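Local coordinates for NAD-dependent epimerase/dehydratase domain-containing protein (Ruegeria pomeroyi DSS-3, PDB 3IUS) that is of uncharacterised function but probably binds NAD as a member of the NAD-dependent epimerase/dehydratase family, related to the atypical short-chain dehydrogenases, at residues Gly6-Leu20 / Pro59-Thr71. Residues are numbered along the deposited sequence; the frame is centred on the assembly and turned at random. Where two conformers were deposited one is given.
Sequences GTLLSFGHGYTARVL and PSLDGVTHLLIST. With EDO (1,2-ethanediol), chain E.
T7 O takes two backbone donors, T65 N at 2.8 Å and H66 N, where strands 7-11 and 66-69 begin to pair in parallel. T65 OG1, turned back over its own main chain (chi1 60°), accepts from T7 N at 2.9 Å and also bonds H66 ND1 in the plane of the imidazole, which helps to fix the ring's rotation. The ladder continues through L9 N to H66 O, L68 N to L9 O (171° at the hydrogen), F11 N to L68 O and S70 N to F11 O. Beyond it, one water joins S10 OG, F11 O and S70 OG, and a second links S70 OG to G14 N and A17 N. On the face carrying L9 and F11, I69 lies alongside the phenyl ring, its CD1 a tight 3.2 Å from F11 CD2, while L67 CG meets the ring edge and P59 CG approaches F11 CE1 at 4.1 Å; V80 and L84 of helix 79-90 also touch F11. With an alanine here in place of the F11 ring, a gap would probably open between P59, L67 and I69, and V80 and L84 would lose their packing partner. On the face carrying L8 and S10, L68 CD2 packs 3.9 Å from A17 CB, seating the helix on the sheet. Strand 7-11, the turn through G12 and G14, and the helix bearing A17 fit the GxGxxA pattern of a Rossmann fold, consistent with a dinucleotide-binding site.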
ATOM      1  N   GLY A   6      19.089 -10.652   6.245  1.00 37.36           N
ATOM      2  CA  GLY A   6      18.256 -11.375   7.186  1.00 27.88           C
ATOM      3  C   GLY A   6      17.212 -12.263   6.534  1.00 26.67           C
ATOM      4  O   GLY A   6      17.300 -12.584   5.347  1.00 23.57           O
ATOM      5  N   THR A   7      16.216 -12.649   7.323  1.00 26.82           N
ATOM      6  CA  THR A   7      15.136 -13.514   6.863  1.00 27.38           C
ATOM      7  C   THR A   7      13.784 -12.835   7.061  1.00 18.19           C
ATOM      8  O   THR A   7      13.370 -12.567   8.188  1.00 19.12           O
ATOM      9  CB  THR A   7      15.148 -14.855   7.616  1.00 24.44           C
ATOM     10  OG1 THR A   7      16.371 -15.547   7.337  1.00 25.67           O
ATOM     11  CG2 THR A   7      13.966 -15.725   7.200  1.00 21.23           C
ATOM     12  N   LEU A   8      13.095 -12.573   5.955  1.00 18.13           N
ATOM     13  CA  LEU A   8      11.829 -11.866   5.988  1.00 20.59           C
ATOM     14  C   LEU A   8      10.661 -12.809   5.721  1.00 19.62           C
ATOM     15  O   LEU A   8      10.648 -13.527   4.722  1.00 19.03           O
ATOM     16  CB  LEU A   8      11.827 -10.748   4.942  1.00 21.50           C
ATOM     17  CG  LEU A   8      10.486 -10.060   4.665  1.00 26.30           C
ATOM     18  CD1 LEU A   8      10.133  -9.093   5.779  1.00 25.14           C
ATOM     19  CD2 LEU A   8      10.524  -9.339   3.323  1.00 27.39           C
ATOM     20  N   LEU A   9       9.685 -12.797   6.623  1.00 22.80           N
ATOM     21  CA  LEU A   9       8.425 -13.501   6.412  1.00 18.42           C
ATOM     22  C   LEU A   9       7.350 -12.489   6.014  1.00 21.21           C
ATOM     23  O   LEU A   9       7.068 -11.538   6.742  1.00 20.18           O
ATOM     24  CB  LEU A   9       8.015 -14.272   7.667  1.00 19.17           C
ATOM     25  CG  LEU A   9       6.668 -15.005   7.658  1.00 20.39           C
ATOM     26  CD1 LEU A   9       6.524 -15.889   6.424  1.00 20.29           C
ATOM     27  CD2 LEU A   9       6.501 -15.816   8.929  1.00 20.80           C
ATOM     28  N   SER A  10       6.762 -12.699   4.843  1.00 21.26           N
ATOM     29  CA  SER A  10       5.842 -11.739   4.260  1.00 17.98           C
ATOM     30  C   SER A  10       4.457 -12.373   4.140  1.00 20.69           C
ATOM     31  O   SER A  10       4.247 -13.270   3.321  1.00 21.24           O
ATOM     32  CB  SER A  10       6.378 -11.321   2.886  1.00 20.03           C
ATOM     33  OG  SER A  10       5.454 -10.545   2.149  1.00 18.83           O
ATOM     34  N   PHE A  11       3.522 -11.925   4.977  1.00 18.04           N
ATOM     35  CA  PHE A  11       2.159 -12.454   4.969  1.00 19.75           C
ATOM     36  C   PHE A  11       1.345 -11.763   3.891  1.00 18.08           C
ATOM     37  O   PHE A  11       1.274 -10.532   3.849  1.00 17.73           O
ATOM     38  CB  PHE A  11       1.480 -12.242   6.326  1.00 20.32           C
ATOM     39  CG  PHE A  11       2.089 -13.033   7.442  1.00 19.71           C
ATOM     40  CD1 PHE A  11       1.647 -14.318   7.722  1.00 26.93           C
ATOM     41  CD2 PHE A  11       3.095 -12.490   8.220  1.00 26.69           C
ATOM     42  CE1 PHE A  11       2.206 -15.049   8.757  1.00 27.80           C
ATOM     43  CE2 PHE A  11       3.658 -13.211   9.253  1.00 27.50           C
ATOM     44  CZ  PHE A  11       3.218 -14.493   9.519  1.00 21.88           C
ATOM     45  N   GLY A  12       0.713 -12.550   3.031  1.00 18.86           N
ATOM     46  CA  GLY A  12      -0.018 -11.988   1.913  1.00 19.73           C
ATOM     47  C   GLY A  12       0.955 -11.338   0.952  1.00 18.61           C
ATOM     48  O   GLY A  12       0.820 -10.165   0.604  1.00 21.18           O
ATOM     49  N   HIS A  13       1.952 -12.115   0.540  1.00 19.86           N
ATOM     50  CA  HIS A  13       2.995 -11.657  -0.369  1.00 19.76           C
ATOM     51  C   HIS A  13       2.420 -11.383  -1.755  1.00 21.13           C
ATOM     52  O   HIS A  13       2.480 -12.237  -2.638  1.00 22.22           O
ATOM     53  CB  HIS A  13       4.073 -12.729  -0.473  1.00 18.57           C
ATOM     54  CG  HIS A  13       5.350 -12.252  -1.093  1.00 24.00           C
ATOM     55  ND1 HIS A  13       6.306 -11.554  -0.386  1.00 23.29           N
ATOM     56  CD2 HIS A  13       5.841 -12.398  -2.347  1.00 21.75           C
ATOM     57  CE1 HIS A  13       7.324 -11.279  -1.181  1.00 23.20           C
ATOM     58  NE2 HIS A  13       7.068 -11.780  -2.376  1.00 18.88           N
ATOM     59  N   GLY A  14       1.873 -10.186  -1.941  1.00 18.01           N
ATOM     60  CA  GLY A  14       1.213  -9.839  -3.188  1.00 26.24           C
ATOM     61  C   GLY A  14       1.965  -8.815  -4.018  1.00 24.27           C
ATOM     62  O   GLY A  14       3.191  -8.766  -4.006  1.00 18.30           O
ATOM     63  N   TYR A  15       1.209  -7.989  -4.734  1.00 25.91           N
ATOM     64  CA  TYR A  15       1.764  -7.024  -5.675  1.00 26.61           C
ATOM     65  C   TYR A  15       2.927  -6.212  -5.101  1.00 24.46           C
ATOM     66  O   TYR A  15       4.016  -6.187  -5.677  1.00 21.58           O
ATOM     67  CB  TYR A  15       0.655  -6.097  -6.188  1.00 26.81           C
ATOM     68  CG  TYR A  15       1.109  -5.145  -7.271  1.00 23.09           C
ATOM     69  CD1 TYR A  15       1.291  -5.584  -8.579  1.00 27.27           C
ATOM     70  CD2 TYR A  15       1.353  -3.811  -6.986  1.00 20.10           C
ATOM     71  CE1 TYR A  15       1.715  -4.712  -9.570  1.00 30.81           C
ATOM     72  CE2 TYR A  15       1.776  -2.935  -7.965  1.00 23.56           C
ATOM     73  CZ  TYR A  15       1.953  -3.386  -9.255  1.00 25.73           C
ATOM     74  OH  TYR A  15       2.374  -2.507 -10.224  1.00 21.53           O
ATOM     75  N   THR A  16       2.691  -5.564  -3.964  1.00 16.93           N
ATOM     76  CA  THR A  16       3.689  -4.704  -3.337  1.00 20.26           C
ATOM     77  C   THR A  16       4.884  -5.482  -2.794  1.00 18.44           C
ATOM     78  O   THR A  16       6.031  -5.155  -3.093  1.00 17.36           O
ATOM     79  CB  THR A  16       3.065  -3.861  -2.206  1.00 21.29           C
ATOM     80  OG1 THR A  16       2.132  -2.932  -2.771  1.00 23.92           O
ATOM     81  CG2 THR A  16       4.132  -3.094  -1.436  1.00 18.15           C
ATOM     82  N   ALA A  17       4.616  -6.505  -1.991  1.00 17.22           N
ATOM     83  CA  ALA A  17       5.680  -7.282  -1.359  1.00 17.06           C
ATOM     84  C   ALA A  17       6.594  -7.969  -2.383  1.00 18.88           C
ATOM     85  O   ALA A  17       7.777  -8.174  -2.128  1.00 17.37           O
ATOM     86  CB  ALA A  17       5.084  -8.307  -0.394  1.00 17.28           C
ATOM     87  N   ARG A  18       6.043  -8.317  -3.544  1.00 17.50           N
ATOM     88  CA  ARG A  18       6.826  -8.959  -4.599  1.00 17.74           C
ATOM     89  C   ARG A  18       7.868  -8.029  -5.214  1.00 17.51           C
ATOM     90  O   ARG A  18       8.960  -8.471  -5.576  1.00 17.63           O
ATOM     91  CB  ARG A  18       5.910  -9.545  -5.677  1.00 18.04           C
ATOM     92  CG  ARG A  18       5.182 -10.785  -5.199  1.00 18.37           C
ATOM     93  CD  ARG A  18       4.063 -11.189  -6.130  1.00 20.49           C
ATOM     94  NE  ARG A  18       3.111 -12.046  -5.431  1.00 21.74           N
ATOM     95  CZ  ARG A  18       2.063 -12.628  -5.998  1.00 27.51           C
ATOM     96  NH1 ARG A  18       1.825 -12.451  -7.292  1.00 27.94           N
ATOM     97  NH2 ARG A  18       1.253 -13.388  -5.269  1.00 25.77           N
ATOM     98  N   VAL A  19       7.542  -6.746  -5.341  1.00 17.80           N
ATOM     99  CA  VAL A  19       8.523  -5.796  -5.846  0.50 16.96           C
ATOM    100  C   VAL A  19       9.666  -5.659  -4.848  1.00 16.80           C
ATOM    101  O   VAL A  19      10.827  -5.578  -5.243  1.00 21.05           O
ATOM    102  CB  VAL A  19       7.919  -4.414  -6.164  0.50 21.64           C
ATOM    103  CG1 VAL A  19       6.710  -4.558  -7.074  0.50 16.84           C
ATOM    104  CG2 VAL A  19       7.563  -3.677  -4.893  0.50 22.72           C
ATOM    105  N   LEU A  20       9.339  -5.663  -3.561  1.00 16.71           N
ATOM    106  CA  LEU A  20      10.362  -5.609  -2.524  1.00 16.59           C
ATOM    107  C   LEU A  20      11.234  -6.856  -2.570  1.00 19.22           C
ATOM    108  O   LEU A  20      12.461  -6.758  -2.555  1.00 19.23           O
ATOM    109  CB  LEU A  20       9.724  -5.478  -1.145  1.00 16.48           C
ATOM    110  CG  LEU A  20      10.714  -5.518   0.020  1.00 16.41           C
ATOM    111  CD1 LEU A  20      11.736  -4.398  -0.096  1.00 26.84           C
ATOM    112  CD2 LEU A  20       9.975  -5.453   1.347  1.00 17.32           C
ATOM    113  N   PRO A  59       2.734 -20.979   9.439  1.00 27.60           N
ATOM    114  CA  PRO A  59       4.072 -20.588   8.984  1.00 24.03           C
ATOM    115  C   PRO A  59       5.037 -20.566  10.166  1.00 27.23           C
ATOM    116  O   PRO A  59       4.665 -20.098  11.245  1.00 26.87           O
ATOM    117  CB  PRO A  59       3.864 -19.164   8.453  1.00 27.34           C
ATOM    118  CG  PRO A  59       2.402 -19.056   8.186  1.00 30.59           C
ATOM    119  CD  PRO A  59       1.741 -19.918   9.213  1.00 30.99           C
ATOM    120  N   SER A  60       6.249 -21.070   9.970  1.00 24.92           N
ATOM    121  CA  SER A  60       7.240 -21.092  11.040  1.00 23.88           C
ATOM    122  C   SER A  60       7.903 -19.734  11.237  1.00 25.21           C
ATOM    123  O   SER A  60       8.165 -19.013  10.275  1.00 26.38           O
ATOM    124  CB  SER A  60       8.312 -22.140  10.765  1.00 25.29           C
ATOM    125  OG  SER A  60       9.300 -22.105  11.782  1.00 25.40           O
ATOM    126  N   LEU A  61       8.188 -19.395  12.491  1.00 23.25           N
ATOM    127  CA  LEU A  61       8.837 -18.130  12.810  1.00 26.71           C
ATOM    128  C   LEU A  61      10.306 -18.340  13.127  1.00 27.91           C
ATOM    129  O   LEU A  61      11.022 -17.390  13.437  1.00 24.81           O
ATOM    130  CB  LEU A  61       8.140 -17.440  13.987  1.00 24.62           C
ATOM    131  CG  LEU A  61       6.736 -16.907  13.705  1.00 27.20           C
ATOM    132  CD1 LEU A  61       6.058 -16.418  14.981  1.00 26.60           C
ATOM    133  CD2 LEU A  61       6.797 -15.800  12.665  1.00 29.54           C
ATOM    134  N   ASP A  62      10.758 -19.587  13.044  1.00 27.61           N
ATOM    135  CA  ASP A  62      12.157 -19.888  13.324  1.00 29.47           C
ATOM    136  C   ASP A  62      13.089 -19.204  12.336  1.00 26.30           C
ATOM    137  O   ASP A  62      12.924 -19.323  11.115  1.00 24.05           O
ATOM    138  CB  ASP A  62      12.424 -21.391  13.310  1.00 29.91           C
ATOM    139  CG  ASP A  62      13.849 -21.721  13.716  1.00 33.87           C
ATOM    140  OD1 ASP A  62      14.250 -21.334  14.835  1.00 33.10           O
ATOM    141  OD2 ASP A  62      14.571 -22.354  12.915  1.00 37.77           O
ATOM    142  N   GLY A  63      14.075 -18.494  12.872  1.00 24.15           N
ATOM    143  CA  GLY A  63      15.056 -17.812  12.048  1.00 25.43           C
ATOM    144  C   GLY A  63      14.561 -16.547  11.366  1.00 21.95           C
ATOM    145  O   GLY A  63      15.305 -15.914  10.616  1.00 25.76           O
ATOM    146  N   VAL A  64      13.310 -16.172  11.621  1.00 19.38           N
ATOM    147  CA  VAL A  64      12.745 -14.966  11.015  1.00 22.94           C
ATOM    148  C   VAL A  64      13.202 -13.701  11.747  1.00 23.51           C
ATOM    149  O   VAL A  64      13.049 -13.594  12.970  1.00 21.49           O
ATOM    150  CB  VAL A  64      11.204 -15.008  10.995  1.00 22.28           C
ATOM    151  CG1 VAL A  64      10.641 -13.683  10.490  1.00 19.74           C
ATOM    152  CG2 VAL A  64      10.708 -16.169  10.146  1.00 20.80           C
ATOM    153  N   THR A  65      13.760 -12.751  10.995  1.00 18.19           N
ATOM    154  CA  THR A  65      14.267 -11.502  11.573  1.00 24.56           C
ATOM    155  C   THR A  65      13.359 -10.318  11.250  1.00 20.43           C
ATOM    156  O   THR A  65      13.312  -9.329  11.979  1.00 21.98           O
ATOM    157  CB  THR A  65      15.711 -11.181  11.086  1.00 22.69           C
ATOM    158  OG1 THR A  65      15.727 -11.059   9.655  1.00 22.91           O
ATOM    159  CG2 THR A  65      16.679 -12.273  11.504  1.00 23.32           C
ATOM    160  N   HIS A  66      12.633 -10.425  10.147  1.00 20.59           N
ATOM    161  CA  HIS A  66      11.795  -9.336   9.694  1.00 17.19           C
ATOM    162  C   HIS A  66      10.411  -9.874   9.358  1.00 23.67           C
ATOM    163  O   HIS A  66      10.285 -10.945   8.765  1.00 20.12           O
ATOM    164  CB  HIS A  66      12.411  -8.675   8.459  1.00 24.39           C
ATOM    165  CG  HIS A  66      13.705  -7.970   8.727  1.00 23.79           C
ATOM    166  ND1 HIS A  66      14.865  -8.638   9.058  1.00 22.61           N
ATOM    167  CD2 HIS A  66      14.025  -6.655   8.698  1.00 25.16           C
ATOM    168  CE1 HIS A  66      15.840  -7.765   9.232  1.00 26.99           C
ATOM    169  NE2 HIS A  66      15.357  -6.553   9.025  1.00 25.11           N
ATOM    170  N   LEU A  67       9.383  -9.126   9.753  1.00 22.07           N
ATOM    171  CA  LEU A  67       7.995  -9.434   9.408  1.00 18.47           C
ATOM    172  C   LEU A  67       7.388  -8.336   8.545  1.00 21.01           C
ATOM    173  O   LEU A  67       7.528  -7.153   8.843  1.00 21.46           O
ATOM    174  CB  LEU A  67       7.156  -9.573  10.680  1.00 21.27           C
ATOM    175  CG  LEU A  67       6.622 -10.929  11.125  1.00 29.98           C
ATOM    176  CD1 LEU A  67       7.632 -12.037  10.888  1.00 30.60           C
ATOM    177  CD2 LEU A  67       6.182 -10.868  12.591  1.00 25.36           C
ATOM    178  N   LEU A  68       6.708  -8.730   7.475  1.00 20.35           N
ATOM    179  CA  LEU A  68       5.937  -7.784   6.679  1.00 16.80           C
ATOM    180  C   LEU A  68       4.495  -8.285   6.571  1.00 18.46           C
ATOM    181  O   LEU A  68       4.260  -9.478   6.378  1.00 21.18           O
ATOM    182  CB  LEU A  68       6.556  -7.609   5.291  1.00 19.91           C
ATOM    183  CG  LEU A  68       5.795  -6.679   4.339  1.00 18.85           C
ATOM    184  CD1 LEU A  68       5.827  -5.232   4.838  1.00 19.58           C
ATOM    185  CD2 LEU A  68       6.341  -6.770   2.917  1.00 20.59           C
ATOM    186  N   ILE A  69       3.536  -7.377   6.706  1.00 17.18           N
ATOM    187  CA  ILE A  69       2.120  -7.743   6.683  1.00 16.83           C
ATOM    188  C   ILE A  69       1.351  -6.963   5.629  1.00 16.67           C
ATOM    189  O   ILE A  69       1.192  -5.751   5.751  1.00 17.39           O
ATOM    190  CB  ILE A  69       1.455  -7.462   8.040  1.00 20.19           C
ATOM    191  CG1 ILE A  69       2.292  -8.043   9.184  1.00 19.14           C
ATOM    192  CG2 ILE A  69       0.019  -7.973   8.055  1.00 22.09           C
ATOM    193  CD1 ILE A  69       2.268  -9.539   9.262  1.00 24.81           C
ATOM    194  N   SER A  70       0.870  -7.662   4.603  1.00 16.91           N
ATOM    195  CA  SER A  70       0.062  -7.053   3.549  1.00 21.41           C
ATOM    196  C   SER A  70      -1.402  -7.475   3.660  1.00 22.63           C
ATOM    197  O   SER A  70      -2.234  -7.079   2.845  1.00 23.44           O
ATOM    198  CB  SER A  70       0.586  -7.457   2.161  1.00 16.99           C
ATOM    199  OG  SER A  70       1.898  -6.981   1.920  1.00 17.77           O
ATOM    200  N   THR A  71      -1.711  -8.283   4.666  1.00 20.19           N
ATOM    201  CA  THR A  71      -3.037  -8.884   4.789  1.00 23.49           C
ATOM    202  C   THR A  71      -4.087  -7.874   5.247  1.00 19.07           C
ATOM    203  O   THR A  71      -3.926  -7.239   6.280  1.00 16.79           O
ATOM    204  CB  THR A  71      -3.017 -10.069   5.771  1.00 29.32           C
ATOM    205  OG1 THR A  71      -2.644  -9.604   7.075  1.00 35.29           O
ATOM    206  CG2 THR A  71      -2.018 -11.118   5.314  1.00 24.84           C
TER
HETATM  207  C1  EDO E 286      10.950  -4.615  -8.815  1.00 38.95           C
HETATM  208  O1  EDO E 286      11.834  -4.875  -7.657  1.00 27.60           O
HETATM  209  C2  EDO E 286      10.295  -5.823  -9.421  1.00 37.62           C
HETATM  210  O2  EDO E 286       9.000  -6.068  -9.920  1.00 33.96           O
HETATM  211  O   HOH W   1       3.458  -8.953   2.903  1.00 14.18           O
HETATM  212  O   HOH W   2       1.959  -7.386  -0.875  1.00 14.73           O